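PDB 1RQB: methylmalonyl-CoA carboxyltransferase 5S subunit from Propionibacterium freudenreichii subsp. shermanii, which catalyses the transfer of a carboxyl group from the biotin of the 1.3S subunit to pyruvate, forming oxaloacetate, with one bound cobalt ion per subunit. Local coordinates for residues A[55-60]-A[94-99]; A[197-202]-A[229-234]; A[251-256]-A[287-292]; A[297-302]-A[476-481]. All blocks are in the same frame, centred on the assembly; numbering follows the deposited sequence.

Interaction 1 (A[55-60]-A[94-99])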
# COMPACT_ATOMS: atom_id res chain seq x y z
N ASP A 55 11.41 18.40 13.28
CA ASP A 55 11.22 18.26 11.83
C ASP A 55 9.73 18.27 11.48
O ASP A 55 9.34 18.86 10.47
CB ASP A 55 11.88 16.98 11.34
CG ASP A 55 13.40 17.09 11.36
OD1 ASP A 55 13.92 18.13 10.88
OD2 ASP A 55 14.06 16.16 11.85
N ILE A 56 8.90 17.64 12.29
CA ILE A 56 7.45 17.63 12.03
C ILE A 56 6.92 19.06 12.05
O ILE A 56 6.15 19.47 11.18
CB ILE A 56 6.70 16.77 13.09
CG1 ILE A 56 6.99 15.29 12.83
CG2 ILE A 56 5.19 17.06 13.06
CD1 ILE A 56 6.41 14.32 13.87
N ASP A 57 7.38 19.83 13.03
CA ASP A 57 6.96 21.23 13.22
C ASP A 57 7.35 22.11 12.03
O ASP A 57 6.68 23.11 11.76
CB ASP A 57 7.61 21.81 14.50
CG ASP A 57 7.16 23.23 14.79
OD1 ASP A 57 6.01 23.43 15.24
OD2 ASP A 57 7.96 24.16 14.55
N ALA A 58 8.40 21.76 11.29
CA ALA A 58 8.82 22.61 10.17
C ALA A 58 8.49 21.99 8.81
O ALA A 58 8.89 22.52 7.78
CB ALA A 58 10.33 22.85 10.25
N ALA A 59 7.74 20.89 8.79
CA ALA A 59 7.46 20.21 7.52
C ALA A 59 6.40 20.94 6.68
O ALA A 59 6.38 20.79 5.46
CB ALA A 59 7.02 18.78 7.78
N GLY A 60 5.51 21.70 7.32
CA GLY A 60 4.48 22.41 6.57
C GLY A 60 3.07 21.81 6.64
O GLY A 60 2.21 22.13 5.82
N MSE A 94 6.69 21.66 19.42
CA MSE A 94 6.15 22.03 18.11
C MSE A 94 5.32 23.31 18.27
O MSE A 94 4.12 23.33 18.02
CB MSE A 94 5.28 20.89 17.56
CG MSE A 94 6.03 19.57 17.49
SE MSE A 94 5.00 18.14 16.65
CE MSE A 94 3.72 17.78 18.08
N PRO A 95 5.98 24.41 18.66
CA PRO A 95 5.31 25.70 18.87
C PRO A 95 4.63 26.38 17.68
O PRO A 95 3.77 27.23 17.85
CB PRO A 95 6.42 26.56 19.46
CG PRO A 95 7.62 26.08 18.70
CD PRO A 95 7.44 24.57 18.74
N ASN A 96 5.00 26.00 16.46
CA ASN A 96 4.42 26.67 15.29
C ASN A 96 3.34 25.81 14.62
O ASN A 96 2.81 26.20 13.58
CB ASN A 96 5.51 26.93 14.26
CG ASN A 96 6.70 27.65 14.86
OD1 ASN A 96 6.57 28.75 15.38
ND2 ASN A 96 7.87 27.02 14.79
N SER A 97 2.97 24.69 15.22
CA SER A 97 2.01 23.80 14.56
C SER A 97 0.63 23.83 15.22
O SER A 97 0.49 24.13 16.40
CB SER A 97 2.52 22.35 14.61
OG SER A 97 3.84 22.25 14.15
N ARG A 98 -0.38 23.50 14.41
CA ARG A 98 -1.74 23.35 14.95
C ARG A 98 -1.83 21.93 15.50
O ARG A 98 -1.76 20.97 14.73
CB ARG A 98 -2.83 23.46 13.87
CG ARG A 98 -2.96 24.78 13.15
CD ARG A 98 -4.24 24.76 12.29
NE ARG A 98 -4.39 25.99 11.53
CZ ARG A 98 -3.69 26.29 10.44
NH1 ARG A 98 -2.77 25.44 9.96
NH2 ARG A 98 -3.90 27.45 9.83
N LEU A 99 -1.96 21.78 16.81
CA LEU A 99 -2.07 20.43 17.38
C LEU A 99 -3.53 19.98 17.25
O LEU A 99 -4.45 20.78 17.41
CB LEU A 99 -1.64 20.42 18.85
CG LEU A 99 -0.23 20.94 19.11
CD1 LEU A 99 0.17 20.62 20.56
CD2 LEU A 99 0.76 20.30 18.16
O HOH W 1 3.24 22.78 11.63
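The carboxylate of D57 reaches across to the turn M94-S97 and is gripped by three donors. Its OD1 accepts two of them: the backbone N of N96 lies 3.0 Å from OD1 on the syn lone pair, while OG of S97, 2.7 Å from the same OD1, comes from above the carboxylate plane, 39° out of it. The other oxygen, OD2, takes the side-chain ND2 of N96 at 2.9 Å, again on the syn lone pair, with the amide plane turned 38° from that of the carboxylate. CG of D57 is anti to its backbone N (chi1 -177°), which sets CG toward the turn. The turn is type I and follows helix 83-93, just before strand 99-103 of the TIM barrel, so D57 ties one helix of the barrel's outer layer to the loop leading into a strand. An alanine at D57 would probably leave N of N96 and OG of S97 without their shared acceptor and the N96 amide free to turn. A water donates to O of D57 in a long, weak bond and to OG of S97 at 2.6 Å. Inward, CG2 of I56 packs on SE of selenomethionine M94 at 3.8 Å, and both side chains continue onto V64 and L32. NH2 of R91, on helix 83-93, bonds to the carbonyl oxygens of M94 and S97.

Interaction 2 (A[197-202]-A[229-234])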
# COMPACT_ATOMS: atom_id res chain seq x y z
N MSE A 197 -12.75 5.05 9.08
CA MSE A 197 -11.82 4.22 9.86
C MSE A 197 -11.65 2.83 9.24
O MSE A 197 -10.59 2.22 9.38
CB MSE A 197 -12.33 4.07 11.30
CG MSE A 197 -11.38 3.27 12.19
SE MSE A 197 -12.06 2.98 13.99
CE MSE A 197 -12.82 4.75 14.31
N ALA A 198 -12.67 2.33 8.55
CA ALA A 198 -12.59 0.98 7.97
C ALA A 198 -12.13 1.00 6.51
O ALA A 198 -12.06 -0.05 5.88
CB ALA A 198 -13.96 0.29 8.09
N ALA A 199 -11.81 2.18 5.98
CA ALA A 199 -11.34 2.34 4.59
C ALA A 199 -12.40 1.87 3.60
O ALA A 199 -12.09 1.27 2.57
CB ALA A 199 -10.04 1.54 4.38
N LEU A 200 -13.65 2.20 3.88
CA LEU A 200 -14.77 1.78 3.03
C LEU A 200 -15.06 2.80 1.92
O LEU A 200 -15.81 2.50 0.99
CB LEU A 200 -16.03 1.64 3.87
CG LEU A 200 -16.15 0.41 4.74
CD1 LEU A 200 -17.30 0.60 5.72
CD2 LEU A 200 -16.37 -0.80 3.86
N LEU A 201 -14.47 3.99 2.02
CA LEU A 201 -14.77 5.05 1.05
C LEU A 201 -14.07 4.80 -0.29
O LEU A 201 -12.85 4.89 -0.40
CB LEU A 201 -14.34 6.41 1.61
CG LEU A 201 -14.71 7.62 0.73
CD1 LEU A 201 -16.23 7.81 0.70
CD2 LEU A 201 -14.04 8.87 1.31
N LYS A 202 -14.87 4.48 -1.31
CA LYS A 202 -14.33 4.24 -2.65
C LYS A 202 -14.21 5.59 -3.38
O LYS A 202 -14.78 6.59 -2.94
CB LYS A 202 -15.21 3.26 -3.43
CG LYS A 202 -15.16 1.83 -2.87
CD LYS A 202 -15.99 0.88 -3.72
CE LYS A 202 -15.85 -0.57 -3.27
NZ LYS A 202 -16.41 -1.49 -4.30
N SER A 229 -6.03 2.81 5.13
CA SER A 229 -5.66 2.16 3.86
C SER A 229 -5.91 0.65 3.90
O SER A 229 -5.42 -0.08 3.05
CB SER A 229 -4.18 2.41 3.59
OG SER A 229 -3.41 2.06 4.74
N THR A 230 -6.70 0.21 4.87
CA THR A 230 -6.99 -1.21 5.12
C THR A 230 -7.44 -2.01 3.89
O THR A 230 -7.04 -3.16 3.73
CB THR A 230 -8.05 -1.33 6.22
OG1 THR A 230 -7.75 -0.36 7.24
CG2 THR A 230 -8.03 -2.74 6.83
N THR A 231 -8.27 -1.42 3.03
CA THR A 231 -8.79 -2.12 1.85
C THR A 231 -7.94 -1.84 0.61
O THR A 231 -8.19 -2.41 -0.45
CB THR A 231 -10.19 -1.65 1.51
OG1 THR A 231 -10.15 -0.22 1.33
CG2 THR A 231 -11.15 -2.02 2.62
N GLY A 232 -6.98 -0.93 0.72
CA GLY A 232 -6.13 -0.61 -0.42
C GLY A 232 -6.72 0.26 -1.52
O GLY A 232 -6.06 0.43 -2.55
N VAL A 233 -7.91 0.84 -1.34
CA VAL A 233 -8.51 1.63 -2.42
C VAL A 233 -8.52 3.13 -2.11
O VAL A 233 -8.78 3.94 -3.00
CB VAL A 233 -10.02 1.25 -2.67
CG1 VAL A 233 -10.21 -0.28 -2.69
CG2 VAL A 233 -10.91 1.84 -1.56
N THR A 234 -8.20 3.52 -0.88
CA THR A 234 -8.41 4.93 -0.49
C THR A 234 -7.38 5.93 -1.00
O THR A 234 -7.64 7.13 -0.94
CB THR A 234 -8.58 5.06 1.03
OG1 THR A 234 -7.38 4.62 1.68
CG2 THR A 234 -9.77 4.22 1.51
O HOH W 2 -9.12 -0.03 9.51
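A199 presses its methyl group into the turn S229-G232, where CB lies 3.6 Å from the backbone N of T230 and 3.9 Å from CB of T230. This is the tight part of the contact. Beside the methyl, OG1 of T231 donates to the carbonyl O of A199 at 2.7 Å, in the plane of that carbonyl and with a C=O...donor angle of 145°. The hydroxyl stands between the backbone N and the carbonyl carbon of T231 (chi1 56°), and CG2 of the same residue also lies against O of A199. V233 and T234 belong to the packed part too: their CG2 methyls lie 3.8 and 3.7 Å from the carbonyl O of L201, an oxygen bonded to OG of S237. Nearby, NZ of K202 forms salt bridges with E273 and E270 of the second subunit. The M197 end is looser. No direct hydrogen bond joins M197 to T230; a water links them, 2.7 Å from O of M197 and 2.7 Å from OG1 of T230. Here the M197 side chain is about 5 Å from the cobalt ion, which is bound by D34, H226, H228 and K195, a partly carboxylated lysine. The two segments are successive loops of the TIM barrel, running from strands 191-193 and 223-225 into helices 203-217 and 234-243, with helix 313-316 packed on A198 and T231.

Interaction 3 (A[251-256]-A[287-292])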
# COMPACT_ATOMS: atom_id res chain seq x y z
N THR A 251 -2.67 11.83 6.38
CA THR A 251 -1.73 10.79 5.93
C THR A 251 -0.73 10.49 7.05
O THR A 251 -0.66 11.20 8.05
CB THR A 251 -0.94 11.26 4.67
OG1 THR A 251 -0.14 12.41 5.01
CG2 THR A 251 -1.89 11.64 3.53
N ALA A 252 0.05 9.43 6.85
CA ALA A 252 1.06 9.04 7.84
C ALA A 252 2.41 8.92 7.14
O ALA A 252 2.48 8.39 6.03
CB ALA A 252 0.69 7.68 8.48
N ILE A 253 3.48 9.38 7.79
CA ILE A 253 4.82 9.28 7.19
C ILE A 253 5.02 7.86 6.68
O ILE A 253 4.62 6.89 7.32
CB ILE A 253 5.91 9.73 8.21
CG1 ILE A 253 7.18 10.20 7.46
CG2 ILE A 253 6.20 8.61 9.19
CD1 ILE A 253 6.97 11.47 6.65
N SER A 254 5.67 7.72 5.52
CA SER A 254 5.78 6.44 4.80
C SER A 254 6.33 5.27 5.62
O SER A 254 5.92 4.13 5.38
CB SER A 254 6.57 6.62 3.49
OG SER A 254 7.92 6.95 3.73
N SER A 255 7.23 5.48 6.57
CA SER A 255 7.77 4.34 7.34
C SER A 255 6.76 3.84 8.38
O SER A 255 6.99 2.83 9.04
CB SER A 255 9.09 4.73 8.02
OG SER A 255 8.98 6.00 8.65
N MSE A 256 5.65 4.54 8.53
CA MSE A 256 4.60 4.16 9.50
C MSE A 256 3.24 4.23 8.79
O MSE A 256 2.30 4.81 9.33
CB MSE A 256 4.55 5.18 10.63
CG MSE A 256 5.83 5.36 11.38
SE MSE A 256 5.91 3.96 12.68
CE MSE A 256 4.72 4.75 14.02
N HIS A 287 11.80 13.50 4.72
CA HIS A 287 12.81 12.43 4.65
C HIS A 287 13.40 12.17 6.04
O HIS A 287 13.63 11.03 6.42
CB HIS A 287 13.92 12.84 3.68
CG HIS A 287 14.99 11.81 3.52
ND1 HIS A 287 14.80 10.66 2.78
CD2 HIS A 287 16.24 11.74 4.02
CE1 HIS A 287 15.90 9.92 2.84
NE2 HIS A 287 16.79 10.56 3.58
N LYS A 288 13.63 13.24 6.80
CA LYS A 288 14.20 13.09 8.15
C LYS A 288 13.19 12.42 9.08
O LYS A 288 13.56 11.59 9.91
CB LYS A 288 14.58 14.46 8.74
CG LYS A 288 15.65 15.21 7.97
CD LYS A 288 15.98 16.52 8.67
CE LYS A 288 16.97 17.36 7.89
NZ LYS A 288 18.21 16.60 7.54
N ILE A 289 11.92 12.78 8.96
CA ILE A 289 10.89 12.17 9.81
C ILE A 289 10.77 10.69 9.46
O ILE A 289 10.69 9.82 10.33
CB ILE A 289 9.53 12.88 9.58
CG1 ILE A 289 9.66 14.35 9.96
CG2 ILE A 289 8.42 12.20 10.41
CD1 ILE A 289 8.56 15.24 9.38
N ARG A 290 10.77 10.40 8.16
CA ARG A 290 10.64 9.01 7.69
C ARG A 290 11.76 8.15 8.27
O ARG A 290 11.51 7.07 8.81
CB ARG A 290 10.74 8.94 6.17
CG ARG A 290 10.57 7.53 5.66
CD ARG A 290 10.76 7.45 4.16
NE ARG A 290 12.15 7.63 3.77
CZ ARG A 290 13.00 6.62 3.63
NH1 ARG A 290 12.59 5.37 3.85
NH2 ARG A 290 14.26 6.86 3.25
N ASP A 291 13.00 8.62 8.13
CA ASP A 291 14.18 7.87 8.61
C ASP A 291 14.13 7.71 10.13
O ASP A 291 14.53 6.68 10.67
CB ASP A 291 15.46 8.60 8.18
CG ASP A 291 15.79 8.38 6.71
OD1 ASP A 291 15.05 7.62 6.05
OD2 ASP A 291 16.79 8.95 6.21
N HIS A 292 13.62 8.71 10.81
CA HIS A 292 13.52 8.63 12.27
C HIS A 292 12.64 7.44 12.67
O HIS A 292 13.04 6.61 13.49
CB HIS A 292 12.88 9.90 12.83
CG HIS A 292 12.68 9.84 14.31
ND1 HIS A 292 13.67 10.17 15.21
CD2 HIS A 292 11.62 9.42 15.05
CE1 HIS A 292 13.24 9.95 16.44
NE2 HIS A 292 12.00 9.49 16.37
O HOH W 3 9.26 4.38 4.00
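The guanidinium of R290 has OD1 of D291 over one face, 3.0 Å above its plane and offset toward the rim, while ND1 of H287 and OG of S254 lie at its edge. The ion pair with D291 therefore rests on charge alone, since no N-H points at that oxygen. The imidazole of H287 in turn has CG of D291 over one face. In the TIM barrel, R290 belongs to helix 283-296, which packs here against the loop after strand 248-251. CG of R290 is anti to its backbone N (chi1 -178°); CG and CD pass OG of S254 before the chain bends at chi3 (72°). OG of S254 bonds to OE2 of E266, and a water donates to OG of S254 and accepts a long, weak bond from NH1 of R290. S254 also packs on V309 of the second subunit. OG of S255 donates to the carbonyl O of R290 at 2.8 Å, in the carbonyl plane and on a lone pair, at a C=O...donor angle of 120°. Replacing S255 by an alanine would probably leave that oxygen without this donor and weaken the hold of the loop on the helix. Deeper, CG1 of I253 comes to 3.7 Å from the backbone N of R290 and meets CG2 of I289 at 3.8 Å.

Interaction 4 (A[297-302]-A[476-481])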
# COMPACT_ATOMS: atom_id res chain seq x y z
N ARG A 297 10.59 1.75 14.35
CA ARG A 297 9.48 0.80 14.20
C ARG A 297 9.83 -0.66 14.49
O ARG A 297 9.02 -1.38 15.07
CB ARG A 297 8.84 0.93 12.82
CG ARG A 297 7.59 0.08 12.66
CD ARG A 297 6.91 0.36 11.35
NE ARG A 297 5.72 -0.46 11.20
CZ ARG A 297 4.89 -0.37 10.18
NH1 ARG A 297 5.11 0.52 9.21
NH2 ARG A 297 3.84 -1.18 10.10
N PRO A 298 11.02 -1.15 14.09
CA PRO A 298 11.31 -2.57 14.38
C PRO A 298 11.19 -2.98 15.85
O PRO A 298 10.94 -4.15 16.15
CB PRO A 298 12.73 -2.75 13.83
CG PRO A 298 12.78 -1.75 12.71
CD PRO A 298 12.13 -0.54 13.35
N LYS A 299 11.37 -2.03 16.76
CA LYS A 299 11.30 -2.32 18.20
C LYS A 299 9.87 -2.66 18.64
O LYS A 299 9.66 -3.21 19.72
CB LYS A 299 11.79 -1.13 19.03
CG LYS A 299 13.24 -0.74 18.76
CD LYS A 299 13.74 0.30 19.76
CE LYS A 299 12.91 1.57 19.78
NZ LYS A 299 13.50 2.58 20.72
N TYR A 300 8.88 -2.36 17.80
CA TYR A 300 7.48 -2.61 18.15
C TYR A 300 6.91 -3.83 17.42
O TYR A 300 5.70 -4.01 17.36
CB TYR A 300 6.64 -1.36 17.82
CG TYR A 300 6.96 -0.20 18.73
CD1 TYR A 300 8.06 0.64 18.48
CD2 TYR A 300 6.21 0.02 19.88
CE1 TYR A 300 8.39 1.66 19.38
CE2 TYR A 300 6.53 1.03 20.78
CZ TYR A 300 7.62 1.84 20.53
OH TYR A 300 7.92 2.83 21.43
N LYS A 301 7.78 -4.69 16.91
CA LYS A 301 7.33 -5.85 16.13
C LYS A 301 6.33 -6.73 16.89
O LYS A 301 5.45 -7.32 16.28
CB LYS A 301 8.52 -6.72 15.70
CG LYS A 301 9.28 -7.36 16.83
CD LYS A 301 10.37 -8.27 16.28
CE LYS A 301 9.78 -9.33 15.37
NZ LYS A 301 10.82 -10.25 14.80
N LYS A 302 6.45 -6.84 18.21
CA LYS A 302 5.54 -7.70 18.98
C LYS A 302 4.10 -7.17 18.94
O LYS A 302 3.17 -7.87 19.34
CB LYS A 302 5.97 -7.81 20.45
CG LYS A 302 7.34 -8.45 20.72
CD LYS A 302 7.41 -9.90 20.23
CE LYS A 302 8.76 -10.53 20.60
NZ LYS A 302 8.80 -11.98 20.27
N LEU A 476 10.73 -3.53 22.37
CA LEU A 476 11.98 -4.29 22.56
C LEU A 476 13.13 -3.28 22.67
O LEU A 476 13.07 -2.20 22.09
CB LEU A 476 12.22 -5.20 21.35
CG LEU A 476 11.10 -6.20 21.06
CD1 LEU A 476 11.35 -6.88 19.73
CD2 LEU A 476 11.04 -7.24 22.18
N THR A 477 14.16 -3.62 23.43
CA THR A 477 15.32 -2.72 23.52
C THR A 477 16.25 -3.10 22.37
O THR A 477 16.07 -4.14 21.73
CB THR A 477 16.10 -2.92 24.83
OG1 THR A 477 16.59 -4.26 24.90
CG2 THR A 477 15.21 -2.63 26.04
N ASP A 478 17.24 -2.26 22.08
CA ASP A 478 18.17 -2.58 20.99
C ASP A 478 18.81 -3.95 21.26
O ASP A 478 18.97 -4.77 20.36
CB ASP A 478 19.24 -1.50 20.86
CG ASP A 478 18.66 -0.16 20.46
OD1 ASP A 478 17.96 -0.10 19.43
OD2 ASP A 478 18.90 0.84 21.18
N ALA A 479 19.16 -4.18 22.52
CA ALA A 479 19.79 -5.44 22.94
C ALA A 479 18.85 -6.61 22.63
O ALA A 479 19.27 -7.64 22.09
CB ALA A 479 20.10 -5.40 24.42
N GLN A 480 17.57 -6.46 22.97
CA GLN A 480 16.60 -7.54 22.73
C GLN A 480 16.38 -7.70 21.22
O GLN A 480 16.20 -8.81 20.73
CB GLN A 480 15.27 -7.22 23.40
CG GLN A 480 15.35 -7.09 24.91
CD GLN A 480 14.00 -6.79 25.52
OE1 GLN A 480 13.40 -5.75 25.25
NE2 GLN A 480 13.51 -7.70 26.36
N LEU A 481 16.37 -6.58 20.51
CA LEU A 481 16.15 -6.62 19.06
C LEU A 481 17.32 -7.37 18.41
O LEU A 481 17.13 -8.32 17.65
CB LEU A 481 16.04 -5.20 18.51
CG LEU A 481 15.27 -5.06 17.19
CD1 LEU A 481 13.92 -5.74 17.31
CD2 LEU A 481 15.10 -3.58 16.86
O HOH W 4 13.30 0.43 23.24
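K299 lies over the start of the segment 476-481 and can be followed outward from its backbone. CB, CG and CD all pass the carbonyl O of L476, with CB 3.5 Å from that oxygen, while CG also meets CD2 of L481 at 3.9 Å. The chain bends at chi3 (-57°), and NZ ends in a salt bridge with D48 and a weak bond to a water that donates to O of L476. OD1 of D478 stays 5.4 Å from NZ of K299, an opposite charge without contact. The backbones join where N of L476 donates to O of K299 at 2.9 Å, with the donor tilted 16° from the carbonyl plane. L476 precedes a capping box that starts helix 478-484: OG1 of T477 accepts from N of Q480, and OE1 of Q480 accepts from N of T477. The 3-10 segment 297-302, following the barrel helix 283-296, meets the last modelled helix of the chain, which falls in the conserved carboxylase domain. L476 turns CD1 onto CG of K301 at 3.6 Å, its side chain crossing that lysine obliquely, and NZ of K301 continues to a salt bridge with E484. CD2 of L481 touches CB of P298, and CD1 of L481 faces O of P298.

Interactions 2 and 3 are buried, interaction 1 is partly so, and interaction 4 lies at the surface. Interactions 1 and 3 share a seam between helices 53-58 and 283-296, where I289 packs on I56 and D55. Interactions 3 and 4 meet in turn through a probable hydrogen bond from NH1 of R297 to O of S255, so helix 283-296 and the 3-10 segment after it link all three. Interaction 2, its nearest atoms about 8 Å from interaction 3, is set apart by the cobalt site beside it and by the polar contacts of K202 and T231 with the second subunit. A carboxylate carries the first contact, single hydroxyl-to-carbonyl bonds the second and third, and one backbone bond with aliphatic lysine and leucine packing the fourth.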